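Local structure of ESX-1 secretion system protein EccA1 (Mycobacterium tuberculosis, 4F3V) at residues Ala259-Ile262 / Ala263-Ala266. The protein has ATPase activity that may power export of virulence factors by the ESX-1 type VII secretion system, this chain being the protein's N-terminal TPR domain. Sequence-based numbering, arbitrary orientation.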
ATOM      1  N   ALA A 259     -21.053 -11.053  -4.633  1.00 26.81           N
ATOM      2  CA  ALA A 259     -21.631  -9.868  -4.016  1.00 27.08           C
ATOM      3  C   ALA A 259     -22.592 -10.249  -2.877  1.00 28.36           C
ATOM      4  O   ALA A 259     -22.538  -9.679  -1.776  1.00 26.41           O
ATOM      5  CB  ALA A 259     -22.356  -9.031  -5.052  1.00 28.71           C
ATOM      6  N   GLU A 260     -23.445 -11.232  -3.147  1.00 30.53           N
ATOM      7  CA  GLU A 260     -24.413 -11.709  -2.159  1.00 32.66           C
ATOM      8  C   GLU A 260     -23.725 -12.269  -0.910  1.00 29.89           C
ATOM      9  O   GLU A 260     -24.105 -11.971   0.226  1.00 28.84           O
ATOM     10  CB  GLU A 260     -25.342 -12.755  -2.801  1.00 37.08           C
ATOM     11  CG  GLU A 260     -26.204 -12.147  -3.920  1.00 41.47           C
ATOM     12  CD  GLU A 260     -25.498 -11.919  -5.268  1.00 43.09           C
ATOM     13  OE1 GLU A 260     -24.313 -12.295  -5.499  1.00 42.28           O
ATOM     14  OE2 GLU A 260     -26.167 -11.312  -6.134  1.00 48.27           O
ATOM     15  N   GLN A 261     -22.687 -13.058  -1.120  1.00 28.77           N
ATOM     16  CA  GLN A 261     -21.960 -13.645  -0.003  1.00 28.16           C
ATOM     17  C   GLN A 261     -21.271 -12.560   0.841  1.00 25.81           C
ATOM     18  O   GLN A 261     -21.336 -12.591   2.072  1.00 25.35           O
ATOM     19  CB  GLN A 261     -20.970 -14.682  -0.527  1.00 29.48           C
ATOM     20  CG  GLN A 261     -20.535 -15.685   0.512  1.00 30.88           C
ATOM     21  CD  GLN A 261     -19.669 -16.803  -0.023  1.00 32.08           C
ATOM     22  OE1 GLN A 261     -18.734 -16.576  -0.788  1.00 30.39           O
ATOM     23  NE2 GLN A 261     -19.945 -18.029   0.441  1.00 34.56           N
ATOM     24  N   ILE A 262     -20.618 -11.600   0.195  1.00 24.33           N
ATOM     25  CA  ILE A 262     -20.001 -10.479   0.925  1.00 23.17           C
ATOM     26  C   ILE A 262     -21.055  -9.708   1.758  1.00 23.16           C
ATOM     27  O   ILE A 262     -20.825  -9.392   2.928  1.00 21.57           O
ATOM     28  CB  ILE A 262     -19.275  -9.491  -0.025  1.00 22.21           C
ATOM     29  CG1 ILE A 262     -18.065 -10.180  -0.701  1.00 22.58           C
ATOM     30  CG2 ILE A 262     -18.880  -8.256   0.744  1.00 20.32           C
ATOM     31  CD1 ILE A 262     -17.436  -9.371  -1.831  1.00 22.29           C
ATOM     32  N   ALA A 263     -22.206  -9.431   1.159  1.00 24.10           N
ATOM     33  CA  ALA A 263     -23.282  -8.738   1.866  1.00 25.56           C
ATOM     34  C   ALA A 263     -23.843  -9.535   3.052  1.00 26.29           C
ATOM     35  O   ALA A 263     -24.370  -8.939   3.995  1.00 27.89           O
ATOM     36  CB  ALA A 263     -24.408  -8.373   0.899  1.00 27.46           C
ATOM     37  N   SER A 264     -23.737 -10.858   3.023  1.00 26.15           N
ATOM     38  CA  SER A 264     -24.223 -11.693   4.139  1.00 27.69           C
ATOM     39  C   SER A 264     -23.207 -11.819   5.288  1.00 25.90           C
ATOM     40  O   SER A 264     -23.474 -12.475   6.277  1.00 26.31           O
ATOM     41  CB  SER A 264     -24.593 -13.101   3.648  1.00 29.66           C
ATOM     42  OG  SER A 264     -23.404 -13.863   3.434  1.00 30.04           O
ATOM     43  N   ARG A 265     -22.039 -11.203   5.177  1.00 24.05           N
ATOM     44  CA  ARG A 265     -21.078 -11.284   6.278  1.00 22.97           C
ATOM     45  C   ARG A 265     -21.682 -10.684   7.548  1.00 22.76           C
ATOM     46  O   ARG A 265     -22.234  -9.584   7.512  1.00 23.43           O
ATOM     47  CB  ARG A 265     -19.787 -10.544   5.922  1.00 21.49           C
ATOM     48  CG  ARG A 265     -18.915 -11.233   4.890  1.00 21.01           C
ATOM     49  CD  ARG A 265     -17.751 -10.333   4.470  1.00 19.71           C
ATOM     50  NE  ARG A 265     -16.979 -10.921   3.370  1.00 19.42           N
ATOM     51  CZ  ARG A 265     -15.860 -10.381   2.870  1.00 18.60           C
ATOM     52  NH1 ARG A 265     -15.374  -9.235   3.362  1.00 18.20           N
ATOM     53  NH2 ARG A 265     -15.224 -10.992   1.886  1.00 17.95           N
ATOM     54  N   ALA A 266     -21.564 -11.390   8.667  1.00 22.27           N
ATOM     55  CA  ALA A 266     -21.969 -10.839   9.967  1.00 23.07           C
ATOM     56  C   ALA A 266     -21.113  -9.600  10.297  1.00 22.23           C
ATOM     57  O   ALA A 266     -21.585  -8.655  10.937  1.00 21.90           O
ATOM     58  CB  ALA A 266     -21.856 -11.895  11.067  1.00 23.08           C
TER
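Ala263 N closes the last regular turn of helix 259-263 by donating to Ala259 O at 3.0 Å, with a nearly straight N-H...O angle of 163°. Ser264 N divides itself between two carbonyls, Glu260 O and Gln261 O, and both bonds are weak. Arg265 N then reaches back three residues to Ile262 O over 3.1 Å, a bond straight at its hydrogen that meets the oxygen from above the carbonyl plane.

A side-chain bond reinforces the helix end: Ser264 OG, tucked between the backbone N and C of its own residue (chi1 76°), turns back and donates to Gln261 O at 2.8 Å. That oxygen therefore receives the serine's hydroxyl as well as its weak N-H bond.

The side-chain packing pairs Ile262 with Arg265, which run side by side in the same direction. The arginine's CG passes Ile262 O at 3.3 Å, and its extended chain carries the guanidinium alongside the isoleucine. There Ile262 CG2 lies 4.1 Å over one face, displaced from the centre of the group, while CG1 comes within 3.9 Å of Arg265 NH2. Bonds from NH2 to Glu149 O and from NH1 to Ala148 O and Pro268 O fix the group's rotation.

Ile262 also touches Thr152 on helix 151-158, so the type I turn of Ile262-Arg265 that ends this short helix joins the C-terminal tail of the TPR-domain model to that helix and the loop before it.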